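Long-range contact in putative membrane transport protein (Vibrio parahaemolyticus RIMD 2210633, PDB 3CK6), which probably takes up zinc as a proton-coupled symporter of the CorA family, its cytoplasmic domain forming a funnel-shaped homopentamer: residues L79-E93 and L138-Y152. The protein carries 1 engineered substitution. Sequence-based numbering, arbitrary orientation. Where two conformers were deposited one is given.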
ATOM      1  N   LEU E  79       7.083 -25.151   6.649  1.00 25.94           N
ATOM      2  CA  LEU E  79       5.814 -24.482   6.404  1.00 25.53           C
ATOM      3  C   LEU E  79       4.942 -24.527   7.658  1.00 26.08           C
ATOM      4  O   LEU E  79       4.639 -25.592   8.205  1.00 26.46           O
ATOM      5  CB  LEU E  79       5.054 -25.147   5.250  1.00 24.99           C
ATOM      6  CG  LEU E  79       3.734 -24.509   4.834  1.00 24.02           C
ATOM      7  CD1 LEU E  79       3.938 -23.098   4.247  1.00 24.70           C
ATOM      8  CD2 LEU E  79       3.041 -25.424   3.832  1.00 29.59           C
ATOM      9  N   ILE E  80       4.533 -23.348   8.092  1.00 25.88           N
ATOM     10  CA  ILE E  80       3.679 -23.223   9.255  1.00 26.43           C
ATOM     11  C   ILE E  80       2.330 -22.702   8.839  1.00 26.79           C
ATOM     12  O   ILE E  80       2.262 -21.721   8.103  1.00 28.17           O
ATOM     13  CB  ILE E  80       4.350 -22.301  10.328  1.00 25.48           C
ATOM     14  CG1 ILE E  80       5.672 -22.944  10.776  1.00 26.49           C
ATOM     15  CG2 ILE E  80       3.374 -22.028  11.505  1.00 26.59           C
ATOM     16  CD1 ILE E  80       6.606 -22.046  11.613  1.00 27.50           C
ATOM     17  N   LEU E  81       1.264 -23.340   9.349  1.00 27.33           N
ATOM     18  CA  LEU E  81      -0.111 -23.019   9.013  1.00 27.67           C
ATOM     19  C   LEU E  81      -1.005 -23.042  10.242  1.00 27.18           C
ATOM     20  O   LEU E  81      -0.641 -23.589  11.276  1.00 27.89           O
ATOM     21  CB  LEU E  81      -0.675 -24.020   7.988  1.00 27.57           C
ATOM     22  CG  LEU E  81       0.103 -24.138   6.669  1.00 27.73           C
ATOM     23  CD1 LEU E  81      -0.438 -25.325   5.905  1.00 27.46           C
ATOM     24  CD2 LEU E  81       0.033 -22.843   5.811  1.00 28.40           C
ATOM     25  N   ARG E  82      -2.164 -22.422  10.114  1.00 27.27           N
ATOM     26  CA  ARG E  82      -3.160 -22.428  11.166  1.00 26.82           C
ATOM     27  C   ARG E  82      -4.478 -23.008  10.646  1.00 27.29           C
ATOM     28  O   ARG E  82      -4.804 -22.894   9.448  1.00 26.71           O
ATOM     29  CB  ARG E  82      -3.349 -21.013  11.723  1.00 26.62           C
ATOM     30  CG  ARG E  82      -2.167 -20.489  12.521  1.00 24.87           C
ATOM     31  CD  ARG E  82      -2.472 -20.439  14.038  1.00 26.49           C
ATOM     32  NE  ARG E  82      -1.317 -19.922  14.795  1.00 28.63           N
ATOM     33  CZ  ARG E  82      -1.310 -19.634  16.097  1.00 30.05           C
ATOM     34  NH1 ARG E  82      -2.389 -19.821  16.841  1.00 30.05           N
ATOM     35  NH2 ARG E  82      -0.211 -19.143  16.655  1.00 30.72           N
ATOM     36  N   GLY E  83      -5.229 -23.635  11.559  1.00 27.74           N
ATOM     37  CA  GLY E  83      -6.550 -24.182  11.270  1.00 27.33           C
ATOM     38  C   GLY E  83      -7.526 -23.903  12.393  1.00 27.62           C
ATOM     39  O   GLY E  83      -7.119 -23.540  13.504  1.00 26.39           O
ATOM     40  N   ILE E  84      -8.810 -24.085  12.101  1.00 27.24           N
ATOM     41  CA  ILE E  84      -9.887 -23.944  13.114  1.00 28.42           C
ATOM     42  C   ILE E  84      -9.678 -24.933  14.276  1.00 28.70           C
ATOM     43  O   ILE E  84      -9.304 -26.081  14.071  1.00 28.57           O
ATOM     44  CB  ILE E  84     -11.278 -24.133  12.464  1.00 27.87           C
ATOM     45  CG1 ILE E  84     -11.487 -23.105  11.347  1.00 29.05           C
ATOM     46  CG2 ILE E  84     -12.436 -23.978  13.496  1.00 28.84           C
ATOM     47  CD1 ILE E  84     -11.419 -21.623  11.823  1.00 27.28           C
ATOM     48  N   ASN E  85      -9.903 -24.462  15.499  1.00 29.81           N
ATOM     49  CA  ASN E  85      -9.747 -25.280  16.688  1.00 30.49           C
ATOM     50  C   ASN E  85     -11.102 -25.925  16.979  1.00 32.29           C
ATOM     51  O   ASN E  85     -11.996 -25.247  17.494  1.00 31.16           O
ATOM     52  CB  ASN E  85      -9.323 -24.375  17.845  1.00 30.53           C
ATOM     53  CG  ASN E  85      -8.833 -25.148  19.057  1.00 30.34           C
ATOM     54  OD1 ASN E  85      -9.187 -26.319  19.264  1.00 29.13           O
ATOM     55  ND2 ASN E  85      -8.001 -24.490  19.875  1.00 29.05           N
HETATM   56  N   MSE E  86     -11.268 -27.207  16.638  1.00 34.13           N
HETATM   57  CA  MSE E  86     -12.568 -27.875  16.835  0.50 35.98           C
HETATM   58  C   MSE E  86     -12.551 -28.826  18.026  1.00 36.79           C
HETATM   59  O   MSE E  86     -13.245 -29.857  18.055  1.00 37.49           O
HETATM   60  CB  MSE E  86     -13.070 -28.580  15.566  0.50 36.45           C
HETATM   61  CG  MSE E  86     -13.835 -27.690  14.576  0.50 38.07           C
HETATM   62 SE   MSE E  86     -15.019 -26.317  15.311  0.40 43.65          SE
HETATM   63  CE  MSE E  86     -16.207 -27.426  16.379  0.50 40.84           C
ATOM     64  N   ASN E  87     -11.777 -28.446  19.044  1.00 36.78           N
ATOM     65  CA  ASN E  87     -11.618 -29.229  20.250  1.00 37.62           C
ATOM     66  C   ASN E  87     -12.359 -28.595  21.446  1.00 38.03           C
ATOM     67  O   ASN E  87     -12.643 -27.392  21.439  1.00 37.71           O
ATOM     68  CB  ASN E  87     -10.128 -29.410  20.517  1.00 37.66           C
ATOM     69  CG  ASN E  87      -9.423 -30.137  19.363  1.00 39.17           C
ATOM     70  OD1 ASN E  87      -9.473 -31.363  19.276  1.00 41.90           O
ATOM     71  ND2 ASN E  87      -8.782 -29.377  18.462  1.00 38.98           N
ATOM     72  N   GLU E  88     -12.694 -29.397  22.456  1.00 38.99           N
ATOM     73  CA  GLU E  88     -13.509 -28.888  23.573  1.00 39.84           C
ATOM     74  C   GLU E  88     -12.657 -28.011  24.501  1.00 40.51           C
ATOM     75  O   GLU E  88     -11.430 -28.177  24.551  1.00 41.31           O
ATOM     76  CB  GLU E  88     -14.209 -30.023  24.324  1.00 40.22           C
ATOM     77  CG  GLU E  88     -13.308 -30.944  25.147  1.00 41.21           C
ATOM     78  CD  GLU E  88     -14.054 -31.608  26.300  1.00 42.42           C
ATOM     79  OE1 GLU E  88     -15.283 -31.402  26.437  1.00 42.78           O
ATOM     80  OE2 GLU E  88     -13.409 -32.337  27.084  1.00 44.40           O
ATOM     81  N   ASN E  89     -13.295 -27.062  25.184  1.00 40.44           N
ATOM     82  CA  ASN E  89     -12.591 -26.078  26.036  1.00 41.23           C
ATOM     83  C   ASN E  89     -11.724 -25.076  25.264  1.00 40.65           C
ATOM     84  O   ASN E  89     -10.860 -24.403  25.848  1.00 40.94           O
ATOM     85  CB  ASN E  89     -11.748 -26.752  27.137  1.00 41.74           C
ATOM     86  CG  ASN E  89     -12.567 -27.656  28.038  1.00 42.59           C
ATOM     87  OD1 ASN E  89     -12.280 -28.851  28.145  1.00 45.17           O
ATOM     88  ND2 ASN E  89     -13.589 -27.095  28.695  1.00 44.54           N
ATOM     89  N   ALA E  90     -11.958 -24.984  23.959  1.00 39.75           N
ATOM     90  CA  ALA E  90     -11.321 -23.981  23.123  1.00 38.95           C
ATOM     91  C   ALA E  90     -12.404 -23.347  22.280  1.00 38.28           C
ATOM     92  O   ALA E  90     -13.502 -23.905  22.162  1.00 38.99           O
ATOM     93  CB  ALA E  90     -10.272 -24.607  22.237  1.00 38.82           C
ATOM     94  N   SER E  91     -12.106 -22.173  21.727  1.00 36.71           N
ATOM     95  CA  SER E  91     -12.974 -21.542  20.758  1.00 35.32           C
ATOM     96  C   SER E  91     -12.397 -21.855  19.390  1.00 33.70           C
ATOM     97  O   SER E  91     -11.167 -21.961  19.262  1.00 33.28           O
ATOM     98  CB  SER E  91     -13.039 -20.027  20.974  1.00 35.85           C
ATOM     99  OG  SER E  91     -12.996 -19.683  22.342  1.00 37.63           O
ATOM    100  N   PRO E  92     -13.268 -22.014  18.369  1.00 32.56           N
ATOM    101  CA  PRO E  92     -12.799 -22.280  17.003  1.00 32.49           C
ATOM    102  C   PRO E  92     -11.776 -21.254  16.519  1.00 32.01           C
ATOM    103  O   PRO E  92     -10.823 -21.621  15.797  1.00 31.22           O
ATOM    104  CB  PRO E  92     -14.080 -22.178  16.158  1.00 31.89           C
ATOM    105  CG  PRO E  92     -15.173 -22.474  17.081  1.00 33.36           C
ATOM    106  CD  PRO E  92     -14.745 -21.960  18.433  1.00 33.36           C
ATOM    107  N   GLU E  93     -11.972 -19.996  16.921  1.00 32.12           N
ATOM    108  CA  GLU E  93     -11.137 -18.868  16.477  1.00 33.33           C
ATOM    109  C   GLU E  93      -9.761 -18.812  17.150  1.00 33.38           C
ATOM    110  O   GLU E  93      -8.894 -18.070  16.692  1.00 34.41           O
ATOM    111  CB  GLU E  93     -11.859 -17.522  16.658  1.00 33.76           C
ATOM    112  CG  GLU E  93     -11.893 -17.014  18.088  1.00 35.60           C
ATOM    113  CD  GLU E  93     -13.202 -17.344  18.791  1.00 40.10           C
ATOM    114  OE1 GLU E  93     -13.955 -18.218  18.295  1.00 42.65           O
ATOM    115  OE2 GLU E  93     -13.482 -16.710  19.832  1.00 41.73           O
ATOM    116  N   LEU E 138       0.567 -32.858   0.938  1.00 26.08           N
ATOM    117  CA  LEU E 138       0.714 -31.487   1.442  1.00 27.09           C
ATOM    118  C   LEU E 138      -0.379 -30.585   0.860  1.00 26.73           C
ATOM    119  O   LEU E 138      -0.930 -29.735   1.549  1.00 27.75           O
ATOM    120  CB  LEU E 138       2.101 -30.960   1.089  1.00 26.55           C
ATOM    121  CG  LEU E 138       2.408 -29.508   1.455  1.00 28.01           C
ATOM    122  CD1 LEU E 138       2.190 -29.285   2.943  1.00 25.68           C
ATOM    123  CD2 LEU E 138       3.830 -29.127   1.042  1.00 28.12           C
ATOM    124  N   ASN E 139      -0.689 -30.797  -0.420  1.00 27.07           N
ATOM    125  CA  ASN E 139      -1.812 -30.123  -1.085  1.00 27.00           C
ATOM    126  C   ASN E 139      -3.122 -30.364  -0.350  1.00 26.55           C
ATOM    127  O   ASN E 139      -3.892 -29.429  -0.107  1.00 27.01           O
ATOM    128  CB  ASN E 139      -1.881 -30.616  -2.544  1.00 25.74           C
ATOM    129  CG  ASN E 139      -2.722 -29.706  -3.462  1.00 28.30           C
ATOM    130  OD1 ASN E 139      -2.625 -29.837  -4.683  1.00 29.08           O
ATOM    131  ND2 ASN E 139      -3.566 -28.817  -2.890  1.00 24.92           N
ATOM    132  N   GLN E 140      -3.371 -31.612   0.041  1.00 27.14           N
ATOM    133  CA  GLN E 140      -4.595 -31.948   0.786  1.00 27.42           C
ATOM    134  C   GLN E 140      -4.628 -31.342   2.187  1.00 27.21           C
ATOM    135  O   GLN E 140      -5.690 -30.957   2.663  1.00 27.41           O
ATOM    136  CB  GLN E 140      -4.789 -33.455   0.872  1.00 27.01           C
ATOM    137  CG  GLN E 140      -5.199 -34.104  -0.454  1.00 29.01           C
ATOM    138  CD  GLN E 140      -5.671 -35.540  -0.286  1.00 29.01           C
ATOM    139  OE1 GLN E 140      -5.903 -36.011   0.836  1.00 33.51           O
ATOM    140  NE2 GLN E 140      -5.800 -36.255  -1.405  1.00 28.44           N
ATOM    141  N   ILE E 141      -3.482 -31.255   2.849  1.00 27.41           N
ATOM    142  CA  ILE E 141      -3.419 -30.576   4.155  1.00 28.17           C
ATOM    143  C   ILE E 141      -3.827 -29.099   4.014  1.00 28.24           C
ATOM    144  O   ILE E 141      -4.699 -28.604   4.750  1.00 27.93           O
ATOM    145  CB  ILE E 141      -2.015 -30.700   4.820  1.00 28.73           C
ATOM    146  CG1 ILE E 141      -1.702 -32.173   5.147  1.00 29.67           C
ATOM    147  CG2 ILE E 141      -1.930 -29.814   6.113  1.00 27.70           C
ATOM    148  CD1 ILE E 141      -0.215 -32.446   5.499  1.00 28.72           C
ATOM    149  N   ILE E 142      -3.209 -28.410   3.052  1.00 28.59           N
ATOM    150  CA  ILE E 142      -3.485 -26.997   2.790  1.00 29.05           C
ATOM    151  C   ILE E 142      -4.973 -26.802   2.448  1.00 29.07           C
ATOM    152  O   ILE E 142      -5.668 -26.002   3.089  1.00 28.22           O
ATOM    153  CB  ILE E 142      -2.515 -26.426   1.696  1.00 29.23           C
ATOM    154  CG1 ILE E 142      -1.080 -26.369   2.228  1.00 29.66           C
ATOM    155  CG2 ILE E 142      -2.950 -25.049   1.235  1.00 30.35           C
ATOM    156  CD1 ILE E 142      -0.023 -26.272   1.145  1.00 29.04           C
ATOM    157  N   GLU E 143      -5.482 -27.554   1.466  1.00 29.10           N
ATOM    158  CA  GLU E 143      -6.888 -27.436   1.091  1.00 29.61           C
ATOM    159  C   GLU E 143      -7.853 -27.901   2.195  1.00 29.31           C
ATOM    160  O   GLU E 143      -8.953 -27.352   2.332  1.00 28.50           O
ATOM    161  CB  GLU E 143      -7.197 -28.168  -0.218  1.00 30.08           C
ATOM    162  CG  GLU E 143      -6.590 -27.504  -1.454  1.00 33.57           C
ATOM    163  CD  GLU E 143      -7.432 -26.333  -2.005  1.00 39.27           C
ATOM    164  OE1 GLU E 143      -7.906 -25.478  -1.211  1.00 38.91           O
ATOM    165  OE2 GLU E 143      -7.601 -26.256  -3.256  1.00 41.11           O
ATOM    166  N   GLY E 144      -7.459 -28.919   2.957  1.00 28.73           N
ATOM    167  CA  GLY E 144      -8.301 -29.390   4.060  1.00 28.31           C
ATOM    168  C   GLY E 144      -8.509 -28.284   5.092  1.00 28.12           C
ATOM    169  O   GLY E 144      -9.632 -28.037   5.522  1.00 26.91           O
ATOM    170  N   LEU E 145      -7.409 -27.634   5.483  1.00 29.16           N
ATOM    171  CA  LEU E 145      -7.424 -26.492   6.405  1.00 30.03           C
ATOM    172  C   LEU E 145      -8.284 -25.327   5.879  1.00 30.55           C
ATOM    173  O   LEU E 145      -9.085 -24.769   6.637  1.00 30.43           O
ATOM    174  CB  LEU E 145      -5.996 -26.038   6.735  1.00 30.57           C
ATOM    175  CG  LEU E 145      -5.114 -26.975   7.577  1.00 30.24           C
ATOM    176  CD1 LEU E 145      -3.681 -26.459   7.632  1.00 29.95           C
ATOM    177  CD2 LEU E 145      -5.676 -27.168   8.974  1.00 31.16           C
ATOM    178  N   ASN E 146      -8.139 -24.983   4.587  1.00 30.64           N
ATOM    179  CA  ASN E 146      -9.041 -24.022   3.906  1.00 31.09           C
ATOM    180  C   ASN E 146     -10.512 -24.405   4.030  1.00 30.70           C
ATOM    181  O   ASN E 146     -11.340 -23.579   4.433  1.00 30.09           O
ATOM    182  CB  ASN E 146      -8.728 -23.926   2.395  1.00 31.93           C
ATOM    183  CG  ASN E 146      -7.485 -23.117   2.090  1.00 34.20           C
ATOM    184  OD1 ASN E 146      -6.998 -22.373   2.950  1.00 40.47           O
ATOM    185  ND2 ASN E 146      -6.969 -23.236   0.835  1.00 37.93           N
ATOM    186  N   GLY E 147     -10.829 -25.642   3.626  1.00 29.84           N
ATOM    187  CA  GLY E 147     -12.187 -26.186   3.700  1.00 28.73           C
ATOM    188  C   GLY E 147     -12.834 -26.009   5.073  1.00 28.28           C
ATOM    189  O   GLY E 147     -13.988 -25.588   5.180  1.00 27.44           O
ATOM    190  N   LYS E 148     -12.102 -26.335   6.131  1.00 28.15           N
ATOM    191  CA  LYS E 148     -12.650 -26.151   7.491  1.00 27.97           C
ATOM    192  C   LYS E 148     -12.807 -24.688   7.920  1.00 28.49           C
ATOM    193  O   LYS E 148     -13.730 -24.360   8.671  1.00 27.67           O
ATOM    194  CB  LYS E 148     -11.846 -26.959   8.527  1.00 28.13           C
ATOM    195  CG  LYS E 148     -11.757 -28.466   8.209  1.00 28.50           C
ATOM    196  CD  LYS E 148     -13.133 -29.098   8.063  1.00 30.78           C
ATOM    197  CE  LYS E 148     -13.026 -30.578   7.756  1.00 33.15           C
ATOM    198  NZ  LYS E 148     -14.372 -31.246   7.718  1.00 36.17           N
ATOM    199  N   ILE E 149     -11.914 -23.816   7.447  1.00 29.68           N
ATOM    200  CA  ILE E 149     -12.067 -22.374   7.695  1.00 29.94           C
ATOM    201  C   ILE E 149     -13.333 -21.867   6.990  1.00 30.47           C
ATOM    202  O   ILE E 149     -14.141 -21.140   7.597  1.00 30.70           O
ATOM    203  CB  ILE E 149     -10.830 -21.550   7.249  1.00 30.44           C
ATOM    204  CG1 ILE E 149      -9.622 -21.857   8.153  1.00 28.40           C
ATOM    205  CG2 ILE E 149     -11.153 -20.051   7.313  1.00 30.50           C
ATOM    206  CD1 ILE E 149      -8.263 -21.404   7.600  1.00 30.72           C
ATOM    207  N   ASP E 150     -13.527 -22.275   5.732  1.00 31.16           N
ATOM    208  CA  ASP E 150     -14.769 -21.960   5.020  1.00 31.71           C
ATOM    209  C   ASP E 150     -15.998 -22.373   5.821  1.00 31.28           C
ATOM    210  O   ASP E 150     -16.925 -21.589   5.947  1.00 31.10           O
ATOM    211  CB  ASP E 150     -14.821 -22.632   3.639  1.00 32.36           C
ATOM    212  CG  ASP E 150     -14.216 -21.768   2.540  1.00 35.27           C
ATOM    213  OD1 ASP E 150     -14.335 -20.526   2.625  1.00 37.82           O
ATOM    214  OD2 ASP E 150     -13.630 -22.337   1.574  1.00 37.52           O
ATOM    215  N   LEU E 151     -16.002 -23.599   6.355  1.00 31.14           N
ATOM    216  CA  LEU E 151     -17.153 -24.110   7.109  1.00 31.32           C
ATOM    217  C   LEU E 151     -17.432 -23.240   8.320  1.00 31.12           C
ATOM    218  O   LEU E 151     -18.591 -22.928   8.597  1.00 30.81           O
ATOM    219  CB  LEU E 151     -16.978 -25.581   7.544  1.00 31.28           C
ATOM    220  CG  LEU E 151     -17.360 -26.672   6.530  1.00 33.33           C
ATOM    221  CD1 LEU E 151     -16.676 -28.006   6.843  1.00 33.00           C
ATOM    222  CD2 LEU E 151     -18.898 -26.863   6.400  1.00 32.73           C
ATOM    223  N   TYR E 152     -16.376 -22.842   9.032  1.00 30.62           N
ATOM    224  CA  TYR E 152     -16.537 -21.934  10.166  1.00 31.01           C
ATOM    225  C   TYR E 152     -17.071 -20.566   9.732  1.00 30.83           C
ATOM    226  O   TYR E 152     -17.981 -20.020  10.360  1.00 29.45           O
ATOM    227  CB  TYR E 152     -15.238 -21.793  10.964  1.00 31.56           C
ATOM    228  CG  TYR E 152     -15.319 -20.805  12.105  1.00 32.34           C
ATOM    229  CD1 TYR E 152     -16.124 -21.052  13.219  1.00 31.74           C
ATOM    230  CD2 TYR E 152     -14.580 -19.623  12.077  1.00 32.84           C
ATOM    231  CE1 TYR E 152     -16.193 -20.131  14.261  1.00 33.07           C
ATOM    232  CE2 TYR E 152     -14.639 -18.708  13.120  1.00 33.46           C
ATOM    233  CZ  TYR E 152     -15.440 -18.965  14.199  1.00 32.79           C
ATOM    234  OH  TYR E 152     -15.490 -18.044  15.227  1.00 36.07           O
TER
HETATM  235  O   HOH W   1      -8.921 -25.336   9.382  1.00 22.92           O
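Ile84 and Pro92 both pack obliquely against the ring of Tyr152. Ile84 CD1 lies 3.7 Å from Tyr152 CD2, and Pro92 CB comes within 3.5 Å of Tyr152 CE1; both side chains run roughly perpendicular to that of the tyrosine. Tyr152 has chi1 177°, its CG trans to the backbone N, which carries the ring to Ile84 and Pro92 and sets its OH 3.4 Å from Glu93 OE1, the carboxylate and ring planes turned 23° apart. Ile84 also presses CG1 onto the helix backbone, 3.7 Å from Lys148 O, and against Ile149 CG1. Where strand 79-83 ends, the two backbones approach most closely: Leu145 CD2 rests on Gly83 CA at 3.9 Å, and one water bridges Ile84 N and Leu145 O, accepting from the amide and donating to the carbonyl. Farther back, Leu81 CD1 touches both Leu145 CD1 (3.8 Å) and Ile142 CG1, crossing the isoleucine almost at a right angle, while Leu79 CD2 touches the ends of Leu138 and Ile142. The strand and helix axes, inclined by 30°, pass 8.4 Å apart. Strand 77-83 belongs to the mixed sheet of the cytoplasmic domain, pairing with strands 68-71 and 96-103; helix 134-161 packs on its face, with helix 173-199 touching Leu81, Ile149 and Tyr152 and the long helix 209-246 touching Leu138, Glu143 and Asp150.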